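PDB 5AX6: CofB from Escherichia coli, which serves as the minor pilin subunit of the CFA/III type IVb pilus of enterotoxigenic Escherichia coli, forming a homotrimer thought to take part in pilus assembly. Local coordinates for the interface of chains A and B. Sequence-based numbering; all coordinates share one arbitrary frame. Chains: chain A/B, CofB.

Contact 1: the interface of chains A and B. Residues chain A 236, 238, 240; chain B 26-27, 29-31, 40, 105.
Two guanidinium groups of chain A meet chain B mainly through their edges. That of A:Arg236 has a water over the centre of one face, while its edge takes A:Asp238 from its own chain and the carbonyl of B:Ala26 from the other. The grip on the aspartate is side-on, NE to OD1 and NH2 to OD2, and holds the guanidinium against rotation. End-on, NH1 and NH2 converge on B:Ala26 O; the bond from A:Arg236 NH2 is the shorter at 2.8 Å, although its donor stands above the carbonyl plane. A:Asp238 OD1 also accepts from the backbone N of A:Arg240, so one carboxylate organises both arginines.

A:Arg240 is bent at chi3 (53°) and lays its guanidinium edge against B:Thr31 OG1, which NH1 reaches at 2.9 Å, nearly in plane. A:Arg240 NH2 donates to B:Gln29 O at 2.9 Å and pairs tip to tip with B:Glu40 OE1 in a salt bridge that is weak as a hydrogen bond. B:Glu40 OE2 in turn accepts from B:Thr31 OG1 at 2.7 Å, positioning that hydroxyl. NE reaches B:Gln29 O through the water. B:Glu27, extended and crossing A:Arg240 at about a right angle, holds its carboxylate 19° from the guanidinium plane, with a long salt bridge from OE1 to A:Arg240 NE; B:Lys105 NZ on its OE2 (2.6 Å) probably eases the approach of A:Asp238 OD2. This polar patch ties the loop carrying A:Arg236 and A:Arg240 to the neighbouring subunit's pilin domain.

Contact 2: the interface of chains A and B. Residues chain A 322-326, 328, 346; chain B 324, 326-330, 346, 389-390.
Strand 323-325 of chain A runs parallel to strand 327-333 of chain B, forming an intermolecular sheet with a dense apolar side and a watered one. The backbone ladder is regular: B:Asn327 N donates to A:Ala322 O, A:Met324 N to B:Asn327 O at 2.8 Å, B:Leu329 N to A:Met324 O, and A:Ala326 N to B:Leu329 O at 3.0 Å, the last nearly along the C=O axis.

On the dense side A:Met324 has CG anti to its backbone N (chi1 -174°) and lies alongside B:Ile328, both pointing the same way; its CE touches B:Ile328 CD1 at 3.6 Å and turns towards the CE of B:Met324. A:Ile328 CG1 meets B:Ile328 CG2 tip to tip. A:Ile346 crosses B:Ile346 at a right angle and pushes its CD1 between B:Val330 CG2 (3.5 Å), B:Ile346 CG1 and B:Ile328 CG2. An alanine here would remove CG1, CD1 and CG2, and would probably loosen the packing against B:Val330, B:Ile346 and B:Ile328.

The opposite side is looser. A:Thr323 sets its methyl CG2 against B:Leu329 CG at 3.8 Å, while OG1, anti to the carbonyl carbon, makes a weak hydrogen bond to B:Val390 O and also meets a water. That water joins the two chains: it lies 2.8 Å from A:Thr323 OG1 and 3.3 Å from the amide ND2 of B:Asn327, and B:Val390 N points almost straight at it from 3.2 Å.

Contact 3: the interface of chains A and B. Residues chain A 329, 390-393; chain B 299-303, 309-311.
A short antiparallel beta bridge joins strand 391-392 of chain A to strand 294-302 of chain B, pairing a segment of the CofB C-terminal domain with the beta-repeat domain of its neighbour. A:Ser391 faces B:Lys302 in a reciprocal backbone pair. B:Lys302 N gives its hydrogen to A:Ser391 O at 2.8 Å, nearly along the C=O axis, and A:Ser391 N returns one to B:Lys302 O at 3.1 Å from above the carbonyl plane, straight at the hydrogen (168°).

Side chains flank the bridge. A:Val390, with CG1 anti to the backbone N (chi1 173°), straddles the surface formed by strands 294-302 and 308-315: CG2 rests on the methyl CB of B:Ala309 at 3.8 Å, whereas CG1 lies over the backbone oxygens B:Ser310 O and B:Lys302 O. A:Pro392, which has no N-H to extend the ladder, uses its ring carbons instead. With CG in the crowded position between backbone N and carbonyl carbon (chi1 69°), B:Leu311 turns its fork obliquely onto the proline, CD2 reaching A:Pro392 CA at 3.8 Å and CD1 the ring carbon CD. From strand 294-302, the one that pairs with A:Ser391, B:Ile299 touches A:Pro392 CB with its tip, CD1, at 3.9 Å.

Contact 1: the interface of chains A and B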
loop_
_atom_site.group_PDB
_atom_site.type_symbol
_atom_site.label_atom_id
_atom_site.label_comp_id
_atom_site.label_asym_id
_atom_site.label_seq_id
_atom_site.Cartn_x
_atom_site.Cartn_y
_atom_site.Cartn_z
ATOM N N ARG A 236 12.452 13.340 7.579
ATOM C CA ARG A 236 13.758 13.546 6.969
ATOM C C ARG A 236 13.936 12.811 5.653
ATOM O O ARG A 236 13.460 11.693 5.498
ATOM C CB ARG A 236 14.873 13.083 7.926
ATOM C CG ARG A 236 14.988 13.868 9.238
ATOM C CD ARG A 236 16.080 13.235 10.127
ATOM N NE ARG A 236 17.370 13.206 9.434
ATOM C CZ ARG A 236 18.348 14.087 9.623
ATOM N NH1 ARG A 236 18.202 15.077 10.501
ATOM N NH2 ARG A 236 19.471 13.981 8.918
ATOM N N ASP A 238 16.463 11.286 4.835
ATOM C CA ASP A 238 17.175 10.031 5.086
ATOM C C ASP A 238 16.365 9.037 5.926
ATOM O O ASP A 238 16.857 7.954 6.260
ATOM C CB ASP A 238 18.552 10.294 5.741
ATOM C CG ASP A 238 18.453 10.959 7.111
ATOM O OD1 ASP A 238 17.360 10.990 7.732
ATOM O OD2 ASP A 238 19.497 11.453 7.589
ATOM N N ARG A 240 15.306 9.074 9.016
ATOM C CA ARG A 240 15.664 8.836 10.419
ATOM C C ARG A 240 14.654 9.373 11.454
ATOM O O ARG A 240 14.860 9.217 12.654
ATOM C CB ARG A 240 17.064 9.410 10.695
ATOM C CG ARG A 240 18.177 8.605 9.991
ATOM C CD ARG A 240 19.577 9.197 10.208
ATOM N NE ARG A 240 19.880 9.403 11.623
ATOM C CZ ARG A 240 20.132 8.419 12.483
ATOM N NH1 ARG A 240 20.114 7.156 12.072
ATOM N NH2 ARG A 240 20.388 8.696 13.753
ATOM N N ALA B 26 24.553 16.837 8.713
ATOM C CA ALA B 26 23.090 16.979 8.788
ATOM C C ALA B 26 22.414 16.017 9.776
ATOM O O ALA B 26 21.180 16.005 9.898
ATOM C CB ALA B 26 22.489 16.806 7.412
ATOM N N GLU B 27 23.196 15.201 10.478
ATOM C CA GLU B 27 22.614 14.343 11.512
ATOM C C GLU B 27 23.071 14.783 12.894
ATOM O O GLU B 27 24.190 14.492 13.299
ATOM C CB GLU B 27 22.979 12.865 11.278
ATOM C CG GLU B 27 22.388 12.301 10.006
ATOM C CD GLU B 27 22.811 10.858 9.715
ATOM O OE1 GLU B 27 23.436 10.216 10.587
ATOM O OE2 GLU B 27 22.510 10.374 8.603
ATOM N N GLN B 29 21.631 13.769 15.691
ATOM C CA GLN B 29 21.592 12.494 16.389
ATOM C C GLN B 29 22.059 11.410 15.424
ATOM O O GLN B 29 21.569 11.333 14.297
ATOM C CB GLN B 29 20.181 12.188 16.902
ATOM C CG GLN B 29 19.659 13.191 17.933
ATOM C CD GLN B 29 20.451 13.179 19.238
ATOM O OE1 GLN B 29 21.192 14.121 19.546
ATOM N NE2 GLN B 29 20.287 12.120 20.016
ATOM N N ILE B 30 23.012 10.584 15.845
ATOM C CA ILE B 30 23.532 9.552 14.947
ATOM C C ILE B 30 23.439 8.173 15.564
ATOM O O ILE B 30 23.399 8.039 16.785
ATOM C CB ILE B 30 25.011 9.808 14.555
ATOM C CG1 ILE B 30 25.886 9.891 15.803
ATOM C CG2 ILE B 30 25.127 11.088 13.770
ATOM C CD1 ILE B 30 27.374 9.985 15.491
ATOM N N THR B 31 23.420 7.153 14.710
ATOM C CA THR B 31 23.412 5.770 15.166
ATOM C C THR B 31 24.840 5.218 15.178
ATOM O O THR B 31 25.521 5.226 14.157
ATOM C CB THR B 31 22.522 4.871 14.268
ATOM O OG1 THR B 31 21.198 5.416 14.190
ATOM C CG2 THR B 31 22.443 3.460 14.842
ATOM N N GLU B 40 21.587 5.437 19.789
ATOM C CA GLU B 40 21.553 6.815 19.313
ATOM C C GLU B 40 22.370 7.683 20.238
ATOM O O GLU B 40 22.190 7.648 21.458
ATOM C CB GLU B 40 20.122 7.361 19.239
ATOM C CG GLU B 40 19.174 6.533 18.416
ATOM C CD GLU B 40 19.596 6.440 16.973
ATOM O OE1 GLU B 40 19.567 7.480 16.275
ATOM O OE2 GLU B 40 19.959 5.324 16.536
ATOM N N LYS B 105 26.708 3.143 9.737
ATOM C CA LYS B 105 26.823 3.182 8.285
ATOM C C LYS B 105 28.064 3.979 7.912
ATOM O O LYS B 105 28.514 4.796 8.702
ATOM C CB LYS B 105 25.588 3.843 7.683
ATOM C CG LYS B 105 25.472 5.319 8.124
ATOM C CD LYS B 105 24.227 6.014 7.575
ATOM C CE LYS B 105 23.970 7.355 8.280
ATOM N NZ LYS B 105 22.593 7.858 7.981
HETATM O O HOH W 1 19.435 11.929 12.575
#

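Contact 2: the interface of chains A and B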
loop_
_atom_site.group_PDB
_atom_site.type_symbol
_atom_site.label_atom_id
_atom_site.label_comp_id
_atom_site.label_asym_id
_atom_site.label_seq_id
_atom_site.Cartn_x
_atom_site.Cartn_y
_atom_site.Cartn_z
ATOM N N ALA A 322 -12.067 -5.699 -11.236
ATOM C CA ALA A 322 -10.918 -5.827 -12.106
ATOM C C ALA A 322 -10.213 -7.141 -11.793
ATOM O O ALA A 322 -10.646 -7.894 -10.917
ATOM C CB ALA A 322 -9.963 -4.622 -11.934
ATOM N N THR A 323 -9.129 -7.401 -12.510
ATOM C CA THR A 323 -8.475 -8.700 -12.506
ATOM C C THR A 323 -7.184 -8.742 -11.730
ATOM O O THR A 323 -6.349 -7.843 -11.844
ATOM C CB THR A 323 -8.163 -9.155 -13.947
ATOM O OG1 THR A 323 -9.394 -9.258 -14.656
ATOM C CG2 THR A 323 -7.452 -10.509 -13.949
ATOM N N MET A 324 -7.033 -9.805 -10.949
ATOM C CA MET A 324 -5.758 -10.113 -10.312
ATOM C C MET A 324 -5.262 -11.473 -10.799
ATOM O O MET A 324 -5.994 -12.472 -10.763
ATOM C CB MET A 324 -5.871 -10.115 -8.785
ATOM C CG MET A 324 -4.492 -10.293 -8.118
ATOM S SD MET A 324 -4.501 -10.415 -6.330
ATOM C CE MET A 324 -5.603 -11.809 -6.089
ATOM N N LEU A 325 -4.030 -11.501 -11.286
ATOM C CA LEU A 325 -3.380 -12.764 -11.634
ATOM C C LEU A 325 -2.597 -13.244 -10.413
ATOM O O LEU A 325 -1.704 -12.558 -9.916
ATOM C CB LEU A 325 -2.477 -12.581 -12.862
ATOM C CG LEU A 325 -1.536 -13.717 -13.302
ATOM C CD1 LEU A 325 -2.265 -15.015 -13.455
ATOM C CD2 LEU A 325 -0.861 -13.341 -14.617
ATOM N N ALA A 326 -2.949 -14.418 -9.912
ATOM C CA ALA A 326 -2.361 -14.918 -8.677
ATOM C C ALA A 326 -2.760 -16.371 -8.458
ATOM O O ALA A 326 -3.752 -16.835 -9.031
ATOM C CB ALA A 326 -2.813 -14.068 -7.487
ATOM N N ILE A 328 -4.465 -18.687 -5.754
ATOM C CA ILE A 328 -5.345 -18.461 -4.611
ATOM C C ILE A 328 -5.430 -19.711 -3.780
ATOM O O ILE A 328 -5.534 -20.809 -4.319
ATOM C CB ILE A 328 -6.772 -18.043 -5.035
ATOM C CG1 ILE A 328 -6.726 -16.743 -5.850
ATOM C CG2 ILE A 328 -7.677 -17.911 -3.795
ATOM C CD1 ILE A 328 -6.119 -15.534 -5.103
ATOM N N ILE A 346 -7.962 -22.969 -6.865
ATOM C CA ILE A 346 -8.945 -22.848 -7.931
ATOM C C ILE A 346 -8.764 -23.981 -8.936
ATOM O O ILE A 346 -7.657 -24.194 -9.446
ATOM C CB ILE A 346 -8.804 -21.487 -8.626
ATOM C CG1 ILE A 346 -9.112 -20.369 -7.614
ATOM C CG2 ILE A 346 -9.694 -21.411 -9.878
ATOM C CD1 ILE A 346 -8.608 -18.981 -8.058
ATOM N N MET B 324 -12.065 -10.927 -0.713
ATOM C CA MET B 324 -11.773 -9.996 -1.797
ATOM C C MET B 324 -12.724 -10.260 -2.963
ATOM O O MET B 324 -12.870 -11.400 -3.426
ATOM C CB MET B 324 -10.322 -10.113 -2.270
ATOM C CG MET B 324 -9.980 -9.026 -3.310
ATOM S SD MET B 324 -8.336 -9.119 -4.021
ATOM C CE MET B 324 -8.347 -10.781 -4.692
ATOM N N ALA B 326 -13.166 -9.789 -6.757
ATOM C CA ALA B 326 -12.255 -9.554 -7.869
ATOM C C ALA B 326 -12.422 -10.643 -8.921
ATOM O O ALA B 326 -12.935 -11.725 -8.617
ATOM C CB ALA B 326 -10.807 -9.522 -7.377
ATOM N N ASN B 327 -11.993 -10.357 -10.148
ATOM C CA ASN B 327 -11.762 -11.408 -11.136
ATOM C C ASN B 327 -10.387 -12.002 -10.911
ATOM O O ASN B 327 -9.418 -11.267 -10.743
ATOM C CB ASN B 327 -11.863 -10.865 -12.554
ATOM C CG ASN B 327 -13.225 -10.320 -12.856
ATOM O OD1 ASN B 327 -14.231 -10.895 -12.449
ATOM N ND2 ASN B 327 -13.274 -9.208 -13.573
ATOM N N ILE B 328 -10.300 -13.325 -10.892
ATOM C CA ILE B 328 -9.012 -13.979 -10.678
ATOM C C ILE B 328 -8.595 -14.701 -11.929
ATOM O O ILE B 328 -9.415 -15.345 -12.576
ATOM C CB ILE B 328 -9.046 -14.986 -9.506
ATOM C CG1 ILE B 328 -9.425 -14.272 -8.201
ATOM C CG2 ILE B 328 -7.691 -15.711 -9.389
ATOM C CD1 ILE B 328 -8.460 -13.141 -7.780
ATOM N N LEU B 329 -7.324 -14.554 -12.276
ATOM C CA LEU B 329 -6.697 -15.404 -13.272
ATOM C C LEU B 329 -5.672 -16.285 -12.590
ATOM O O LEU B 329 -4.881 -15.796 -11.787
ATOM C CB LEU B 329 -6.015 -14.573 -14.356
ATOM C CG LEU B 329 -6.942 -13.978 -15.405
ATOM C CD1 LEU B 329 -6.122 -13.175 -16.429
ATOM C CD2 LEU B 329 -7.725 -15.106 -16.069
ATOM N N VAL B 330 -5.664 -17.571 -12.934
ATOM C CA VAL B 330 -4.631 -18.477 -12.433
ATOM C C VAL B 330 -3.807 -19.004 -13.587
ATOM O O VAL B 330 -4.365 -19.451 -14.587
ATOM C CB VAL B 330 -5.229 -19.666 -11.664
ATOM C CG1 VAL B 330 -4.113 -20.496 -11.010
ATOM C CG2 VAL B 330 -6.200 -19.169 -10.603
ATOM N N ILE B 346 -12.053 -18.506 -12.263
ATOM C CA ILE B 346 -12.853 -19.276 -11.322
ATOM C C ILE B 346 -14.168 -19.688 -11.975
ATOM O O ILE B 346 -14.896 -18.839 -12.505
ATOM C CB ILE B 346 -13.117 -18.451 -10.056
ATOM C CG1 ILE B 346 -11.779 -18.156 -9.356
ATOM C CG2 ILE B 346 -14.122 -19.161 -9.132
ATOM C CD1 ILE B 346 -11.861 -17.008 -8.330
ATOM N N PRO B 389 -12.677 -11.866 -18.450
ATOM C CA PRO B 389 -12.025 -10.705 -17.828
ATOM C C PRO B 389 -10.760 -10.292 -18.561
ATOM O O PRO B 389 -10.353 -10.949 -19.521
ATOM C CB PRO B 389 -11.710 -11.199 -16.407
ATOM C CG PRO B 389 -11.545 -12.679 -16.565
ATOM C CD PRO B 389 -12.510 -13.097 -17.657
ATOM N N VAL B 390 -10.143 -9.201 -18.107
ATOM C CA VAL B 390 -8.902 -8.720 -18.689
ATOM C C VAL B 390 -7.803 -9.760 -18.520
ATOM O O VAL B 390 -7.713 -10.422 -17.490
ATOM C CB VAL B 390 -8.452 -7.382 -18.046
ATOM C CG1 VAL B 390 -7.076 -6.978 -18.539
ATOM C CG2 VAL B 390 -9.480 -6.281 -18.320
HETATM O O HOH W 2 -11.358 -7.551 -15.616
#

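Contact 3: the interface of chains A and B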
loop_
_atom_site.group_PDB
_atom_site.type_symbol
_atom_site.label_atom_id
_atom_site.label_comp_id
_atom_site.label_asym_id
_atom_site.label_seq_id
_atom_site.Cartn_x
_atom_site.Cartn_y
_atom_site.Cartn_z
ATOM N N LEU A 329 -5.348 -19.531 -2.469
ATOM C CA LEU A 329 -5.702 -20.578 -1.527
ATOM C C LEU A 329 -6.959 -20.170 -0.790
ATOM O O LEU A 329 -7.059 -19.035 -0.330
ATOM C CB LEU A 329 -4.577 -20.819 -0.523
ATOM C CG LEU A 329 -3.404 -21.639 -1.039
ATOM C CD1 LEU A 329 -2.355 -21.804 0.074
ATOM C CD2 LEU A 329 -3.921 -22.986 -1.532
ATOM N N VAL A 390 2.542 -22.336 -3.169
ATOM C CA VAL A 390 3.029 -22.184 -1.809
ATOM C C VAL A 390 1.871 -22.248 -0.823
ATOM O O VAL A 390 0.789 -21.730 -1.086
ATOM C CB VAL A 390 3.794 -20.846 -1.625
ATOM C CG1 VAL A 390 4.149 -20.620 -0.168
ATOM C CG2 VAL A 390 5.043 -20.814 -2.508
ATOM N N SER A 391 2.090 -22.901 0.311
ATOM C CA SER A 391 1.075 -22.945 1.350
ATOM C C SER A 391 1.690 -22.544 2.680
ATOM O O SER A 391 2.901 -22.655 2.870
ATOM C CB SER A 391 0.444 -24.338 1.441
ATOM O OG SER A 391 1.413 -25.310 1.792
ATOM N N PRO A 392 0.856 -22.057 3.603
ATOM C CA PRO A 392 1.370 -21.589 4.892
ATOM C C PRO A 392 1.818 -22.722 5.798
ATOM O O PRO A 392 1.398 -23.871 5.617
ATOM C CB PRO A 392 0.175 -20.848 5.507
ATOM C CG PRO A 392 -1.020 -21.397 4.815
ATOM C CD PRO A 392 -0.589 -21.819 3.449
ATOM N N ASP A 393 2.675 -22.385 6.761
ATOM C CA ASP A 393 3.007 -23.296 7.852
ATOM C C ASP A 393 3.599 -24.587 7.237
ATOM O O ASP A 393 4.487 -24.444 6.392
ATOM C CB ASP A 393 1.768 -23.490 8.737
ATOM C CG ASP A 393 1.311 -22.180 9.410
ATOM O OD1 ASP A 393 1.852 -21.827 10.487
ATOM O OD2 ASP A 393 0.411 -21.498 8.865
ATOM N N ILE B 299 3.172 -13.862 5.161
ATOM C CA ILE B 299 3.440 -14.900 6.155
ATOM C C ILE B 299 4.362 -15.982 5.575
ATOM O O ILE B 299 4.521 -16.106 4.360
ATOM C CB ILE B 299 2.137 -15.553 6.671
ATOM C CG1 ILE B 299 1.375 -16.210 5.519
ATOM C CG2 ILE B 299 1.269 -14.527 7.413
ATOM C CD1 ILE B 299 0.124 -16.950 5.948
ATOM N N GLU B 300 4.983 -16.754 6.456
ATOM C CA GLU B 300 5.890 -17.801 6.022
ATOM C C GLU B 300 5.103 -18.974 5.466
ATOM O O GLU B 300 3.996 -19.255 5.919
ATOM C CB GLU B 300 6.764 -18.269 7.190
ATOM C CG GLU B 300 7.793 -17.261 7.633
ATOM C CD GLU B 300 9.046 -17.264 6.763
ATOM O OE1 GLU B 300 9.054 -17.915 5.687
ATOM O OE2 GLU B 300 10.034 -16.612 7.166
ATOM N N GLY B 301 5.680 -19.648 4.481
ATOM C CA GLY B 301 5.096 -20.855 3.935
ATOM C C GLY B 301 6.164 -21.767 3.366
ATOM O O GLY B 301 7.357 -21.519 3.513
ATOM N N LYS B 302 5.729 -22.828 2.701
ATOM C CA LYS B 302 6.639 -23.759 2.059
ATOM C C LYS B 302 6.160 -24.033 0.641
ATOM O O LYS B 302 4.952 -24.123 0.402
ATOM C CB LYS B 302 6.713 -25.064 2.856
ATOM C CG LYS B 302 7.222 -24.910 4.283
ATOM C CD LYS B 302 8.737 -25.067 4.350
ATOM C CE LYS B 302 9.230 -25.080 5.793
ATOM N NZ LYS B 302 10.149 -23.934 6.079
ATOM N N ASP B 303 7.094 -24.171 -0.293
ATOM C CA ASP B 303 6.719 -24.473 -1.670
ATOM C C ASP B 303 6.524 -25.974 -1.841
ATOM O O ASP B 303 6.642 -26.722 -0.873
ATOM C CB ASP B 303 7.758 -23.922 -2.656
ATOM C CG ASP B 303 9.064 -24.717 -2.684
ATOM O OD1 ASP B 303 9.262 -25.654 -1.881
ATOM O OD2 ASP B 303 9.909 -24.372 -3.536
ATOM N N ALA B 309 9.509 -20.420 1.692
ATOM C CA ALA B 309 8.831 -19.488 0.806
ATOM C C ALA B 309 7.934 -18.564 1.628
ATOM O O ALA B 309 7.993 -18.548 2.852
ATOM C CB ALA B 309 8.013 -20.251 -0.254
ATOM N N SER B 310 7.103 -17.784 0.960
ATOM C CA SER B 310 6.135 -16.981 1.689
ATOM C C SER B 310 4.894 -16.801 0.828
ATOM O O SER B 310 4.882 -17.173 -0.342
ATOM C CB SER B 310 6.713 -15.610 2.091
ATOM O OG SER B 310 6.966 -14.802 0.952
ATOM N N LEU B 311 3.859 -16.227 1.429
ATOM C CA LEU B 311 2.641 -15.919 0.712
ATOM C C LEU B 311 1.982 -14.730 1.373
ATOM O O LEU B 311 2.421 -14.265 2.434
ATOM C CB LEU B 311 1.691 -17.129 0.692
ATOM C CG LEU B 311 1.075 -17.513 2.042
ATOM C CD1 LEU B 311 -0.252 -18.236 1.823
ATOM C CD2 LEU B 311 2.021 -18.381 2.879
#

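Contacts 2 and 3 are neighbours, their C-alpha centres about 19 Å apart, while contact 1 lies about 44 Å from contact 2 and 36 Å from contact 3. Val390 works in both neighbouring contacts: the chain B copy borders contact 2, and the chain A copy packs in contact 3. Strand 327-333 of chain A merely passes near contact 3, with A:Leu329 at its margin. Contact 1 is polar and charged, whereas the other two join backbone strands between subunits and add apolar packing. Gripping the elongated subunits at such separated places probably limits their pivoting within the trimer.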